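Local coordinates for ABC transporter, ATP binding protein (Sulfolobus solfataricus, PDB 1OXX) that powers glucose uptake as the ATP-binding and ATP-hydrolysing subunit of an archaeal ABC sugar transporter, at residues Arg49-Leu54 against Leu161-Glu166; Leu62-Arg67 against Arg82-Val87; Leu194-His199 against Phe205-Arg210. The protein carries 1 engineered substitution. All coordinates share one frame; numbering follows the deposited sequence.

Interaction 1: Arg49-Leu54 against Leu161-Glu166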
ATOM      1  N   ARG A  49      -6.680  -7.348 -11.479  1.00  6.72           N
ATOM      2  CA  ARG A  49      -6.915  -8.168 -12.656  1.00  8.78           C
ATOM      3  C   ARG A  49      -8.148  -7.675 -13.417  1.00  6.66           C
ATOM      4  O   ARG A  49      -8.191  -7.741 -14.642  1.00  7.20           O
ATOM      5  CB  ARG A  49      -7.068  -9.641 -12.260  1.00  8.93           C
ATOM      6  CG  ARG A  49      -5.749 -10.304 -11.934  1.00 13.13           C
ATOM      7  CD  ARG A  49      -5.865 -11.714 -11.403  1.00 15.06           C
ATOM      8  NE  ARG A  49      -6.291 -12.688 -12.399  1.00 17.55           N
ATOM      9  CZ  ARG A  49      -5.484 -13.232 -13.295  1.00 18.85           C
ATOM     10  NH1 ARG A  49      -4.206 -12.905 -13.321  1.00 19.93           N
ATOM     11  NH2 ARG A  49      -5.955 -14.124 -14.158  1.00 21.72           N
ATOM     12  N   ILE A  50      -9.144  -7.177 -12.688  1.00  6.40           N
ATOM     13  CA  ILE A  50     -10.322  -6.620 -13.337  1.00  4.58           C
ATOM     14  C   ILE A  50      -9.955  -5.329 -14.067  1.00  4.39           C
ATOM     15  O   ILE A  50     -10.400  -5.095 -15.201  1.00  5.71           O
ATOM     16  CB  ILE A  50     -11.455  -6.434 -12.322  1.00  5.87           C
ATOM     17  CG1 ILE A  50     -12.047  -7.796 -11.995  1.00  8.94           C
ATOM     18  CG2 ILE A  50     -12.527  -5.518 -12.866  1.00  8.80           C
ATOM     19  CD1 ILE A  50     -13.073  -7.794 -10.883  1.00  6.35           C
ATOM     20  N   ILE A  51      -9.163  -4.464 -13.438  1.00  4.52           N
ATOM     21  CA  ILE A  51      -8.728  -3.254 -14.148  1.00  4.91           C
ATOM     22  C   ILE A  51      -7.895  -3.627 -15.386  1.00  4.90           C
ATOM     23  O   ILE A  51      -8.019  -2.982 -16.420  1.00  6.00           O
ATOM     24  CB  ILE A  51      -7.931  -2.301 -13.220  1.00  6.22           C
ATOM     25  CG1 ILE A  51      -8.716  -1.966 -11.953  1.00  4.85           C
ATOM     26  CG2 ILE A  51      -7.537  -1.044 -13.970  1.00  4.70           C
ATOM     27  CD1 ILE A  51     -10.071  -1.348 -12.196  1.00  6.75           C
ATOM     28  N   ALA A  52      -7.070  -4.665 -15.281  1.00  6.24           N
ATOM     29  CA  ALA A  52      -6.221  -5.062 -16.412  1.00  7.64           C
ATOM     30  C   ALA A  52      -7.009  -5.719 -17.531  1.00  7.99           C
ATOM     31  O   ALA A  52      -6.627  -5.648 -18.696  1.00  9.58           O
ATOM     32  CB  ALA A  52      -5.122  -5.990 -15.946  1.00  6.68           C
ATOM     33  N   GLY A  53      -8.115  -6.361 -17.190  1.00  5.39           N
ATOM     34  CA  GLY A  53      -8.904  -7.070 -18.178  1.00  5.06           C
ATOM     35  C   GLY A  53      -8.576  -8.560 -18.186  1.00  7.94           C
ATOM     36  O   GLY A  53      -9.007  -9.290 -19.077  1.00 12.09           O
ATOM     37  N   LEU A  54      -7.818  -9.008 -17.193  1.00  7.08           N
ATOM     38  CA  LEU A  54      -7.481 -10.430 -17.038  1.00  9.73           C
ATOM     39  C   LEU A  54      -8.621 -11.177 -16.343  1.00 11.73           C
ATOM     40  O   LEU A  54      -8.669 -12.415 -16.320  1.00 12.22           O
ATOM     41  CB  LEU A  54      -6.170 -10.589 -16.265  1.00  9.05           C
ATOM     42  CG  LEU A  54      -4.950 -10.012 -16.992  1.00 15.32           C
ATOM     43  CD1 LEU A  54      -3.749  -9.947 -16.080  1.00 16.25           C
ATOM     44  CD2 LEU A  54      -4.646 -10.842 -18.237  1.00 15.77           C
ATOM     45  N   LEU A 161      -2.184   3.866 -18.863  1.00  4.21           N
ATOM     46  CA  LEU A 161      -2.388   3.403 -17.500  1.00  4.99           C
ATOM     47  C   LEU A 161      -1.282   2.427 -17.137  1.00  4.60           C
ATOM     48  O   LEU A 161      -1.000   1.489 -17.879  1.00  7.29           O
ATOM     49  CB  LEU A 161      -3.738   2.701 -17.410  1.00  4.74           C
ATOM     50  CG  LEU A 161      -4.098   1.991 -16.108  1.00  7.39           C
ATOM     51  CD1 LEU A 161      -4.133   2.989 -14.936  1.00  6.44           C
ATOM     52  CD2 LEU A 161      -5.438   1.258 -16.257  1.00 10.66           C
ATOM     53  N   LEU A 162      -0.641   2.670 -16.007  1.00  5.34           N
ATOM     54  CA  LEU A 162       0.387   1.781 -15.500  1.00  7.96           C
ATOM     55  C   LEU A 162      -0.171   1.115 -14.244  1.00  7.00           C
ATOM     56  O   LEU A 162      -0.570   1.798 -13.317  1.00  6.93           O
ATOM     57  CB  LEU A 162       1.645   2.562 -15.157  1.00  8.16           C
ATOM     58  CG  LEU A 162       2.839   1.739 -14.656  1.00 10.34           C
ATOM     59  CD1 LEU A 162       3.269   0.701 -15.694  1.00 10.91           C
ATOM     60  CD2 LEU A 162       4.003   2.679 -14.302  1.00 12.41           C
ATOM     61  N   LEU A 163      -0.181  -0.210 -14.242  1.00  4.62           N
ATOM     62  CA  LEU A 163      -0.730  -1.012 -13.150  1.00  2.85           C
ATOM     63  C   LEU A 163       0.412  -1.745 -12.452  1.00  6.01           C
ATOM     64  O   LEU A 163       1.155  -2.473 -13.093  1.00  6.91           O
ATOM     65  CB  LEU A 163      -1.704  -2.045 -13.687  1.00  5.72           C
ATOM     66  CG  LEU A 163      -2.886  -1.537 -14.493  1.00  8.07           C
ATOM     67  CD1 LEU A 163      -3.799  -2.673 -15.009  1.00 12.15           C
ATOM     68  CD2 LEU A 163      -3.708  -0.587 -13.631  1.00  8.84           C
ATOM     69  N   LEU A 164       0.508  -1.574 -11.142  1.00  4.80           N
ATOM     70  CA  LEU A 164       1.570  -2.163 -10.332  1.00  6.46           C
ATOM     71  C   LEU A 164       0.943  -2.995  -9.220  1.00  7.23           C
ATOM     72  O   LEU A 164       0.133  -2.505  -8.446  1.00  8.66           O
ATOM     73  CB  LEU A 164       2.427  -1.071  -9.711  1.00  7.29           C
ATOM     74  CG  LEU A 164       3.044  -0.035 -10.650  0.50 11.27           C
ATOM     75  CD1 LEU A 164       3.707   1.080  -9.838  0.50 10.17           C
ATOM     76  CD2 LEU A 164       4.030  -0.661 -11.624  0.50 14.89           C
ATOM     77  N   ASP A 165       1.311  -4.262  -9.169  1.00  5.29           N
ATOM     78  CA  ASP A 165       0.840  -5.172  -8.137  1.00  7.41           C
ATOM     79  C   ASP A 165       2.075  -5.721  -7.428  1.00  9.65           C
ATOM     80  O   ASP A 165       2.818  -6.521  -8.003  1.00 11.54           O
ATOM     81  CB  ASP A 165       0.035  -6.310  -8.760  1.00  9.62           C
ATOM     82  CG  ASP A 165      -0.615  -7.218  -7.725  1.00 12.23           C
ATOM     83  OD1 ASP A 165      -0.169  -7.232  -6.556  1.00 12.86           O
ATOM     84  OD2 ASP A 165      -1.587  -7.952  -8.016  1.00 14.84           O
ATOM     85  N   GLU A 166       2.302  -5.278  -6.187  1.00 10.03           N
ATOM     86  CA  GLU A 166       3.472  -5.704  -5.414  1.00 11.75           C
ATOM     87  C   GLU A 166       4.730  -5.545  -6.240  1.00 16.54           C
ATOM     88  O   GLU A 166       5.554  -6.457  -6.317  1.00 17.14           O
ATOM     89  CB  GLU A 166       3.348  -7.175  -5.006  1.00 21.33           C
ATOM     90  CG  GLU A 166       2.269  -7.464  -3.995  1.00 14.81           C
ATOM     91  CD  GLU A 166       2.645  -7.023  -2.595  1.00 20.79           C
ATOM     92  OE1 GLU A 166       3.854  -7.025  -2.278  1.00 28.81           O
ATOM     93  OE2 GLU A 166       1.733  -6.682  -1.817  1.00 19.25           O
TER
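Ile51 and Ala52, in the last turn of helix 41-52, press on Leu161 and Leu163 of strand 161-165. This is the P-loop core of an ABC-ATPase: the helix that follows the Walker A loop lies over the Walker B strand, which ends at Asp165 with Glu166 just beyond it. No hydrogen bond crosses between the segments, and the touching atoms are all carbon. Ile51 works through one methyl, CG2, which lies 3.9 Å from Leu161 CD2 and equally 3.9 Å from Leu163 CD2, wedged against both leucines. The Ile51 side chain runs roughly perpendicular to that of Leu161 and at a slant to that of Leu163. In Leu163, chi1 of -57° sets CG opposite the carbonyl carbon and turns it toward the helix; the fork then splits, CD2 meeting Ile51 while CD1 approaches Ala52 CB to 3.7 Å. The nearest backbone approach is here too, with Ala52 CA and Leu163 CA 7.6 Å apart.

Farther out, Leu195 from the next strand and Leu62 and Phe64 from the antiparallel sheet also pack on Ile51. Arg82 NH1 donates to the carbonyls of Ile50 and Ile51, so one guanidinium nitrogen fastens the C-terminal end of the helix. Near the nucleotide site, inferred to include Glu166, Asp165 OD2 is hydrogen-bonded to Thr45 OG1, and Glu166 OE2 to His199 ND1. The helix itself stops in a Schellman motif with Gly53 as C-prime residue: at its phi of 98°, a CB would jam against the Ala52 carbonyl. Leu54 N reaches back to Arg49 O at 2.9 Å, and Leu54 CB sits 4.0 Å above the Arg49 guanidinium plane, over its centre.

Interaction 2: Leu62-Arg67 against Arg82-Val87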
ATOM      1  N   LEU A  62     -17.187  -1.372 -15.682  1.00  4.05           N
ATOM      2  CA  LEU A  62     -15.893  -0.708 -15.664  1.00  3.33           C
ATOM      3  C   LEU A  62     -15.723   0.079 -16.950  1.00  5.78           C
ATOM      4  O   LEU A  62     -15.918  -0.475 -18.024  1.00  5.27           O
ATOM      5  CB  LEU A  62     -14.794  -1.756 -15.542  1.00  4.80           C
ATOM      6  CG  LEU A  62     -13.346  -1.255 -15.536  1.00  4.15           C
ATOM      7  CD1 LEU A  62     -13.087  -0.408 -14.313  1.00  4.60           C
ATOM      8  CD2 LEU A  62     -12.364  -2.415 -15.597  1.00  4.66           C
ATOM      9  N   TYR A  63     -15.388   1.361 -16.830  1.00  4.91           N
ATOM     10  CA  TYR A  63     -15.207   2.243 -17.978  1.00  3.56           C
ATOM     11  C   TYR A  63     -13.801   2.825 -17.999  1.00  4.47           C
ATOM     12  O   TYR A  63     -13.270   3.193 -16.955  1.00  4.95           O
ATOM     13  CB  TYR A  63     -16.192   3.421 -17.920  1.00  6.13           C
ATOM     14  CG  TYR A  63     -17.638   3.019 -17.934  1.00  8.42           C
ATOM     15  CD1 TYR A  63     -18.273   2.616 -16.772  1.00  7.33           C
ATOM     16  CD2 TYR A  63     -18.375   3.038 -19.110  1.00 12.75           C
ATOM     17  CE1 TYR A  63     -19.593   2.253 -16.778  1.00  9.60           C
ATOM     18  CE2 TYR A  63     -19.703   2.670 -19.117  1.00 12.29           C
ATOM     19  CZ  TYR A  63     -20.295   2.275 -17.945  1.00 10.05           C
ATOM     20  OH  TYR A  63     -21.627   1.902 -17.917  1.00 23.36           O
ATOM     21  N   PHE A  64     -13.232   2.945 -19.193  1.00  5.05           N
ATOM     22  CA  PHE A  64     -11.973   3.657 -19.414  1.00  5.74           C
ATOM     23  C   PHE A  64     -12.405   4.847 -20.245  1.00  6.37           C
ATOM     24  O   PHE A  64     -12.889   4.674 -21.359  1.00  7.26           O
ATOM     25  CB  PHE A  64     -10.961   2.790 -20.183  1.00  8.21           C
ATOM     26  CG  PHE A  64     -10.178   1.827 -19.323  1.00  4.73           C
ATOM     27  CD1 PHE A  64     -10.733   1.190 -18.232  1.00  8.35           C
ATOM     28  CD2 PHE A  64      -8.857   1.541 -19.642  1.00  5.53           C
ATOM     29  CE1 PHE A  64      -9.971   0.277 -17.472  1.00  6.95           C
ATOM     30  CE2 PHE A  64      -8.108   0.662 -18.867  1.00  6.86           C
ATOM     31  CZ  PHE A  64      -8.677   0.024 -17.792  1.00  6.07           C
ATOM     32  N   ASP A  65     -12.270   6.046 -19.686  1.00  7.51           N
ATOM     33  CA  ASP A  65     -12.884   7.239 -20.278  1.00 12.63           C
ATOM     34  C   ASP A  65     -14.395   6.920 -20.371  1.00 11.17           C
ATOM     35  O   ASP A  65     -14.963   6.538 -19.346  1.00 16.27           O
ATOM     36  CB  ASP A  65     -12.189   7.625 -21.569  1.00 10.32           C
ATOM     37  CG  ASP A  65     -10.797   8.198 -21.320  1.00 11.42           C
ATOM     38  OD1 ASP A  65     -10.514   8.680 -20.188  1.00 10.66           O
ATOM     39  OD2 ASP A  65      -9.919   8.212 -22.206  1.00 18.90           O
ATOM     40  N   ASP A  66     -15.071   7.045 -21.505  0.50  9.04           N
ATOM     41  CA  ASP A  66     -16.475   6.631 -21.458  0.50  7.91           C
ATOM     42  C   ASP A  66     -16.678   5.296 -22.117  0.50  2.25           C
ATOM     43  O   ASP A  66     -17.815   4.957 -22.453  0.50  4.56           O
ATOM     44  CB  ASP A  66     -17.463   7.574 -22.123  0.50 12.70           C
ATOM     45  CG  ASP A  66     -16.820   8.521 -23.108  0.50 24.62           C
ATOM     46  OD1 ASP A  66     -17.528   9.406 -23.633  0.50 57.21           O
ATOM     47  OD2 ASP A  66     -15.645   8.382 -23.512  0.50 32.89           O
ATOM     48  N   ARG A  67     -15.615   4.532 -22.295  0.50  0.00           N
ATOM     49  CA  ARG A  67     -15.753   3.277 -23.006  0.50  1.92           C
ATOM     50  C   ARG A  67     -15.971   2.146 -22.008  0.50  0.00           C
ATOM     51  O   ARG A  67     -15.198   1.972 -21.073  0.50  0.00           O
ATOM     52  CB  ARG A  67     -14.563   3.003 -23.942  0.50  3.37           C
ATOM     53  CG  ARG A  67     -13.874   4.323 -24.302  0.50 13.30           C
ATOM     54  CD  ARG A  67     -12.529   4.156 -25.034  0.50 16.77           C
ATOM     55  NE  ARG A  67     -11.431   4.213 -24.076  0.50  6.09           N
ATOM     56  CZ  ARG A  67     -10.637   5.255 -23.909  0.50 23.53           C
ATOM     57  NH1 ARG A  67     -10.779   6.336 -24.664  0.50 32.24           N
ATOM     58  NH2 ARG A  67      -9.683   5.214 -22.992  0.50 12.03           N
ATOM     59  N   ARG A  82      -6.539  -2.073 -24.124  1.00  9.29           N
ATOM     60  CA  ARG A  82      -6.791  -1.076 -23.078  1.00 10.63           C
ATOM     61  C   ARG A  82      -5.692  -0.033 -22.766  1.00 11.36           C
ATOM     62  O   ARG A  82      -5.841   0.798 -21.864  1.00 12.00           O
ATOM     63  CB  ARG A  82      -7.099  -1.803 -21.786  1.00  8.99           C
ATOM     64  CG  ARG A  82      -8.429  -2.501 -21.764  1.00  7.18           C
ATOM     65  CD  ARG A  82      -8.740  -3.022 -20.402  1.00  7.05           C
ATOM     66  NE  ARG A  82      -9.928  -3.865 -20.396  1.00  6.08           N
ATOM     67  CZ  ARG A  82     -10.531  -4.279 -19.289  1.00  6.17           C
ATOM     68  NH1 ARG A  82     -10.090  -3.921 -18.082  1.00  5.80           N
ATOM     69  NH2 ARG A  82     -11.590  -5.058 -19.397  1.00  8.15           N
ATOM     70  N   LYS A  83      -4.604  -0.080 -23.504  1.00 10.67           N
ATOM     71  CA  LYS A  83      -3.469   0.822 -23.315  1.00  8.84           C
ATOM     72  C   LYS A  83      -2.911   0.780 -21.893  1.00  6.79           C
ATOM     73  O   LYS A  83      -2.700   1.809 -21.255  1.00  6.97           O
ATOM     74  CB  LYS A  83      -3.781   2.249 -23.766  1.00  7.69           C
ATOM     75  CG  LYS A  83      -4.148   2.337 -25.252  1.00 16.60           C
ATOM     76  CD  LYS A  83      -3.708   3.649 -25.880  1.00 25.41           C
ATOM     77  CE  LYS A  83      -2.297   3.541 -26.442  0.50 35.39           C
ATOM     78  NZ  LYS A  83      -2.051   4.527 -27.531  0.50 37.77           N
ATOM     79  N   ILE A  84      -2.662  -0.435 -21.442  1.00  6.26           N
ATOM     80  CA  ILE A  84      -2.161  -0.713 -20.105  1.00  3.72           C
ATOM     81  C   ILE A  84      -0.753  -1.280 -20.132  1.00  7.12           C
ATOM     82  O   ILE A  84      -0.378  -2.000 -21.075  1.00 11.43           O
ATOM     83  CB  ILE A  84      -3.061  -1.708 -19.389  1.00  4.75           C
ATOM     84  CG1 ILE A  84      -4.463  -1.134 -19.253  1.00  7.32           C
ATOM     85  CG2 ILE A  84      -2.525  -2.023 -18.010  1.00 14.79           C
ATOM     86  CD1 ILE A  84      -5.453  -2.105 -18.642  1.00 12.89           C
ATOM     87  N   GLY A  85       0.026  -0.894 -19.146  1.00  5.20           N
ATOM     88  CA  GLY A  85       1.324  -1.484 -18.878  1.00  7.45           C
ATOM     89  C   GLY A  85       1.239  -2.127 -17.509  1.00  6.90           C
ATOM     90  O   GLY A  85       0.744  -1.502 -16.568  1.00  7.33           O
ATOM     91  N   MET A  86       1.698  -3.366 -17.401  1.00  4.22           N
ATOM     92  CA  MET A  86       1.595  -4.121 -16.158  1.00  5.99           C
ATOM     93  C   MET A  86       2.962  -4.470 -15.578  1.00  7.53           C
ATOM     94  O   MET A  86       3.808  -5.019 -16.288  1.00  6.81           O
ATOM     95  CB  MET A  86       0.822  -5.419 -16.402  1.00 10.89           C
ATOM     96  CG  MET A  86      -0.646  -5.220 -16.731  1.00 12.74           C
ATOM     97  SD  MET A  86      -1.468  -6.729 -17.281  1.00 15.09           S
ATOM     98  CE  MET A  86      -0.766  -6.902 -18.912  1.00 32.28           C
ATOM     99  N   VAL A  87       3.156  -4.173 -14.299  1.00  6.48           N
ATOM    100  CA  VAL A  87       4.346  -4.580 -13.553  1.00  9.41           C
ATOM    101  C   VAL A  87       3.777  -5.357 -12.391  1.00  7.85           C
ATOM    102  O   VAL A  87       3.340  -4.762 -11.407  1.00  9.45           O
ATOM    103  CB  VAL A  87       5.142  -3.417 -13.013  1.00 14.17           C
ATOM    104  CG1 VAL A  87       6.320  -3.937 -12.216  1.00 18.74           C
ATOM    105  CG2 VAL A  87       5.609  -2.529 -14.155  1.00 14.10           C
TER
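Phe64 and Arg82 bury the largest shares of this contact, with Ile84 and Leu62 adding lighter touches. The carbon contacts reach the Phe64 ring from two directions. At its edge, near the ring plane, Ile84 CD1 sits 3.8 Å from Phe64 CE2, and the two side chains cross nearly at right angles. Over one face, toward the CE2-CZ side, Arg82 CD stands 4.0 Å from Phe64 CZ.

Polar atoms enter as neighbours. The carbonyl Arg82 O lies at the ring edge, 3.8 Å from Phe64 CE2. The extended chain of Arg82, from CG to NE, carries the guanidinium across that face, and NE donates to Val77 O. Any cation-pi attraction is long and at most weak: Arg82 CZ is 5.4 Å from the Phe64 ring centroid and 30° off the ring normal, with the ring and guanidinium planes 65° apart. Leu62 CD2 comes to 3.7 Å from Arg82 NH1, oblique to the guanidinium plane. Without the ring, as with an alanine here, a gap is likely to open beside Arg82 CD and Ile84 CD1 and let the arginine chain shift.

Phe64 also starts the type II' turn, ending at Arg67, that links strands 61-64 and 67-71. The contact thus joins this antiparallel hairpin, where Val69 packs on Phe64 and Arg82, to strand 84-88 at the border of the mixed sheet, beside Leu161 and Leu163.

Interaction 3: Leu194-His199 against Phe205-Arg210; sequences LLVVSH and FAIADR
Between Leu194 and Val196 on the strand and Ile207 and Ala208 opposite, no aromatic ring, carboxylate or guanidinium takes part, so there are no side-chain faces or edges to assign: the interface consists of aliphatic methyl groups. Its closest approach is Leu194 CD2 to Ile207 CG2, at 3.8 Å. The other fork of the leucine, CD1, stands 4.0 Å from the same Ile207 CG2, so this methyl is set against both branches, and the two side chains cross at about a right angle. Ile207 has CG1 turned opposite its carbonyl carbon (chi1 -67°), which leaves CG2 as the branch facing the strand. Val196 packs more loosely through CG1, 4.4 Å from Ile207 CG2 and 4.5 Å from Ala208 CB.

Strand 193-198 leads to His199, the partner of Glu166, consistent with the H-loop histidine of ABC-ATPases. Ala208 is where the backbone departs from helical angles. Helix 201-207 is the crossover from strand 193-198 to strand 210-215, parallel strands of the same mixed sheet with 33-37 between them. Val183 of helix 176-190 packs on both Leu194 and Ile207, and Leu164 of neighbouring strand 161-165 adjoins Val196.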
ATOM      1  N   LEU A 194      -2.000   5.943 -12.817  1.00  6.60           N
ATOM      2  CA  LEU A 194      -1.237   4.894 -12.173  1.00  5.37           C
ATOM      3  C   LEU A 194      -2.063   4.289 -11.054  1.00  9.38           C
ATOM      4  O   LEU A 194      -2.661   5.020 -10.258  1.00  7.83           O
ATOM      5  CB  LEU A 194       0.055   5.472 -11.609  1.00  6.43           C
ATOM      6  CG  LEU A 194       0.954   4.459 -10.907  1.00  8.70           C
ATOM      7  CD1 LEU A 194       2.394   4.908 -10.891  1.00 14.75           C
ATOM      8  CD2 LEU A 194       0.447   4.212  -9.501  1.00 11.64           C
ATOM      9  N   LEU A 195      -2.087   2.963 -10.973  1.00  6.31           N
ATOM     10  CA  LEU A 195      -2.777   2.270  -9.903  1.00  7.11           C
ATOM     11  C   LEU A 195      -1.772   1.290  -9.310  1.00  7.55           C
ATOM     12  O   LEU A 195      -1.208   0.451 -10.029  1.00  7.09           O
ATOM     13  CB  LEU A 195      -3.998   1.502 -10.398  1.00  8.08           C
ATOM     14  CG  LEU A 195      -4.742   0.622  -9.383  1.00 10.31           C
ATOM     15  CD1 LEU A 195      -5.364   1.440  -8.281  1.00 13.04           C
ATOM     16  CD2 LEU A 195      -5.809  -0.230 -10.074  1.00 13.88           C
ATOM     17  N   VAL A 196      -1.569   1.385  -8.006  1.00  8.88           N
ATOM     18  CA  VAL A 196      -0.645   0.489  -7.314  1.00  6.45           C
ATOM     19  C   VAL A 196      -1.398  -0.193  -6.195  1.00  8.62           C
ATOM     20  O   VAL A 196      -2.134   0.455  -5.447  1.00  9.51           O
ATOM     21  CB  VAL A 196       0.580   1.236  -6.774  1.00  7.48           C
ATOM     22  CG1 VAL A 196       0.164   2.346  -5.841  1.00  5.78           C
ATOM     23  CG2 VAL A 196       1.542   0.272  -6.044  1.00  6.98           C
ATOM     24  N   VAL A 197      -1.252  -1.508  -6.103  1.00  7.73           N
ATOM     25  CA  VAL A 197      -1.818  -2.248  -4.987  1.00  9.39           C
ATOM     26  C   VAL A 197      -0.668  -2.910  -4.252  1.00 10.99           C
ATOM     27  O   VAL A 197       0.275  -3.417  -4.869  1.00 10.85           O
ATOM     28  CB  VAL A 197      -2.893  -3.278  -5.396  1.00 17.82           C
ATOM     29  CG1 VAL A 197      -3.927  -2.642  -6.305  1.00 30.04           C
ATOM     30  CG2 VAL A 197      -2.266  -4.483  -6.056  1.00 13.33           C
ATOM     31  N   SER A 198      -0.731  -2.914  -2.918  1.00 12.17           N
ATOM     32  CA  SER A 198       0.348  -3.458  -2.119  1.00 12.90           C
ATOM     33  C   SER A 198      -0.112  -3.721  -0.696  1.00 10.05           C
ATOM     34  O   SER A 198      -1.123  -3.167  -0.267  1.00 18.24           O
ATOM     35  CB  SER A 198       1.524  -2.468  -2.062  1.00 12.22           C
ATOM     36  OG  SER A 198       2.645  -2.990  -1.374  1.00 14.70           O
ATOM     37  N   HIS A 199       0.634  -4.597  -0.037  1.00 19.92           N
ATOM     38  CA  HIS A 199       0.469  -4.918   1.376  1.00 17.68           C
ATOM     39  C   HIS A 199       1.288  -3.931   2.206  1.00 18.57           C
ATOM     40  O   HIS A 199       1.033  -3.746   3.414  1.00 15.35           O
ATOM     41  CB  HIS A 199       0.991  -6.335   1.645  1.00 21.14           C
ATOM     42  CG  HIS A 199       2.480  -6.449   1.559  1.00 23.06           C
ATOM     43  ND1 HIS A 199       3.165  -6.344   0.367  1.00 38.65           N
ATOM     44  CD2 HIS A 199       3.419  -6.625   2.518  1.00 26.17           C
ATOM     45  CE1 HIS A 199       4.462  -6.462   0.596  1.00 27.16           C
ATOM     46  NE2 HIS A 199       4.642  -6.636   1.893  1.00 38.60           N
ATOM     47  N   PHE A 205       2.702   5.412   0.404  1.00  5.63           N
ATOM     48  CA  PHE A 205       3.185   6.749   0.740  1.00  5.75           C
ATOM     49  C   PHE A 205       4.135   7.306  -0.310  1.00  8.10           C
ATOM     50  O   PHE A 205       4.173   8.520  -0.548  1.00  8.71           O
ATOM     51  CB  PHE A 205       3.831   6.759   2.116  1.00  7.05           C
ATOM     52  CG  PHE A 205       2.834   6.911   3.224  1.00  4.77           C
ATOM     53  CD1 PHE A 205       2.373   5.804   3.910  1.00 11.15           C
ATOM     54  CD2 PHE A 205       2.302   8.151   3.536  1.00  9.68           C
ATOM     55  CE1 PHE A 205       1.427   5.931   4.919  1.00 15.05           C
ATOM     56  CE2 PHE A 205       1.366   8.286   4.529  1.00  9.90           C
ATOM     57  CZ  PHE A 205       0.916   7.170   5.222  1.00  6.11           C
ATOM     58  N   ALA A 206       4.906   6.423  -0.922  1.00  8.82           N
ATOM     59  CA  ALA A 206       5.902   6.859  -1.871  1.00 10.86           C
ATOM     60  C   ALA A 206       5.287   7.287  -3.178  1.00  8.73           C
ATOM     61  O   ALA A 206       5.746   8.252  -3.793  1.00 15.86           O
ATOM     62  CB  ALA A 206       6.906   5.744  -2.116  1.00  9.93           C
ATOM     63  N   ILE A 207       4.231   6.592  -3.597  1.00  8.02           N
ATOM     64  CA  ILE A 207       3.723   6.756  -4.951  1.00 11.05           C
ATOM     65  C   ILE A 207       2.308   7.280  -5.118  1.00 10.93           C
ATOM     66  O   ILE A 207       2.023   7.949  -6.103  1.00 17.16           O
ATOM     67  CB  ILE A 207       3.798   5.387  -5.663  1.00 15.80           C
ATOM     68  CG1 ILE A 207       5.254   4.967  -5.867  1.00 17.40           C
ATOM     69  CG2 ILE A 207       3.086   5.434  -6.994  1.00 20.17           C
ATOM     70  CD1 ILE A 207       5.420   3.482  -6.169  1.00 22.50           C
ATOM     71  N   ALA A 208       1.420   6.973  -4.178  1.00  7.08           N
ATOM     72  CA  ALA A 208       0.013   7.281  -4.351  1.00  7.57           C
ATOM     73  C   ALA A 208      -0.394   8.613  -3.758  1.00  8.09           C
ATOM     74  O   ALA A 208       0.045   8.964  -2.664  1.00  9.92           O
ATOM     75  CB  ALA A 208      -0.816   6.163  -3.732  1.00  8.61           C
ATOM     76  N   ASP A 209      -1.235   9.355  -4.467  1.00  7.91           N
ATOM     77  CA  ASP A 209      -1.763  10.604  -3.918  1.00  7.30           C
ATOM     78  C   ASP A 209      -3.133  10.456  -3.273  1.00  7.03           C
ATOM     79  O   ASP A 209      -3.554  11.296  -2.457  1.00  7.58           O
ATOM     80  CB  ASP A 209      -1.806  11.669  -4.991  1.00 13.04           C
ATOM     81  CG  ASP A 209      -0.437  12.079  -5.424  1.00 15.35           C
ATOM     82  OD1 ASP A 209       0.474  12.155  -4.561  1.00 15.67           O
ATOM     83  OD2 ASP A 209      -0.160  12.316  -6.606  1.00 16.27           O
ATOM     84  N   ARG A 210      -3.845   9.407  -3.647  1.00  6.86           N
ATOM     85  CA  ARG A 210      -5.126   9.085  -3.071  1.00  5.55           C
ATOM     86  C   ARG A 210      -5.132   7.573  -2.957  1.00  7.57           C
ATOM     87  O   ARG A 210      -4.615   6.885  -3.851  1.00  7.91           O
ATOM     88  CB  ARG A 210      -6.290   9.606  -3.927  1.00  8.94           C
ATOM     89  CG  ARG A 210      -7.638   9.513  -3.268  1.00  8.51           C
ATOM     90  CD  ARG A 210      -8.762  10.358  -3.928  1.00  8.48           C
ATOM     91  NE  ARG A 210      -8.948  10.008  -5.334  1.00  8.75           N
ATOM     92  CZ  ARG A 210     -10.052   9.487  -5.863  1.00  8.61           C
ATOM     93  NH1 ARG A 210     -11.152   9.285  -5.143  1.00  7.95           N
ATOM     94  NH2 ARG A 210     -10.050   9.171  -7.149  1.00  9.58           N
TER

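Overall arrangement
From the N terminus, the chain leaves the P-loop through helix 41-52, whose end opens interaction 1. Before that loop closes at strand 161-165, more than a hundred residues later, interaction 2 opens at strand 61-64 and closes at strand 84-88, nested wholly inside it. Interaction 3 follows in series, closing a loop of five residues. All three reach the mixed sheet, in which strands 84-88, 161-165 and 193-198 are successive parallel neighbours, with probable hydrogen bonds from Leu163 N to Gly85 O (2.8 Å) and Leu164 N to Leu195 O (2.9 Å). Interaction 2 brings in the antiparallel sheet, whereas interaction 3, centred about 17 Å from interaction 2's centre, packs the end of helix 201-207 on strand 193-198.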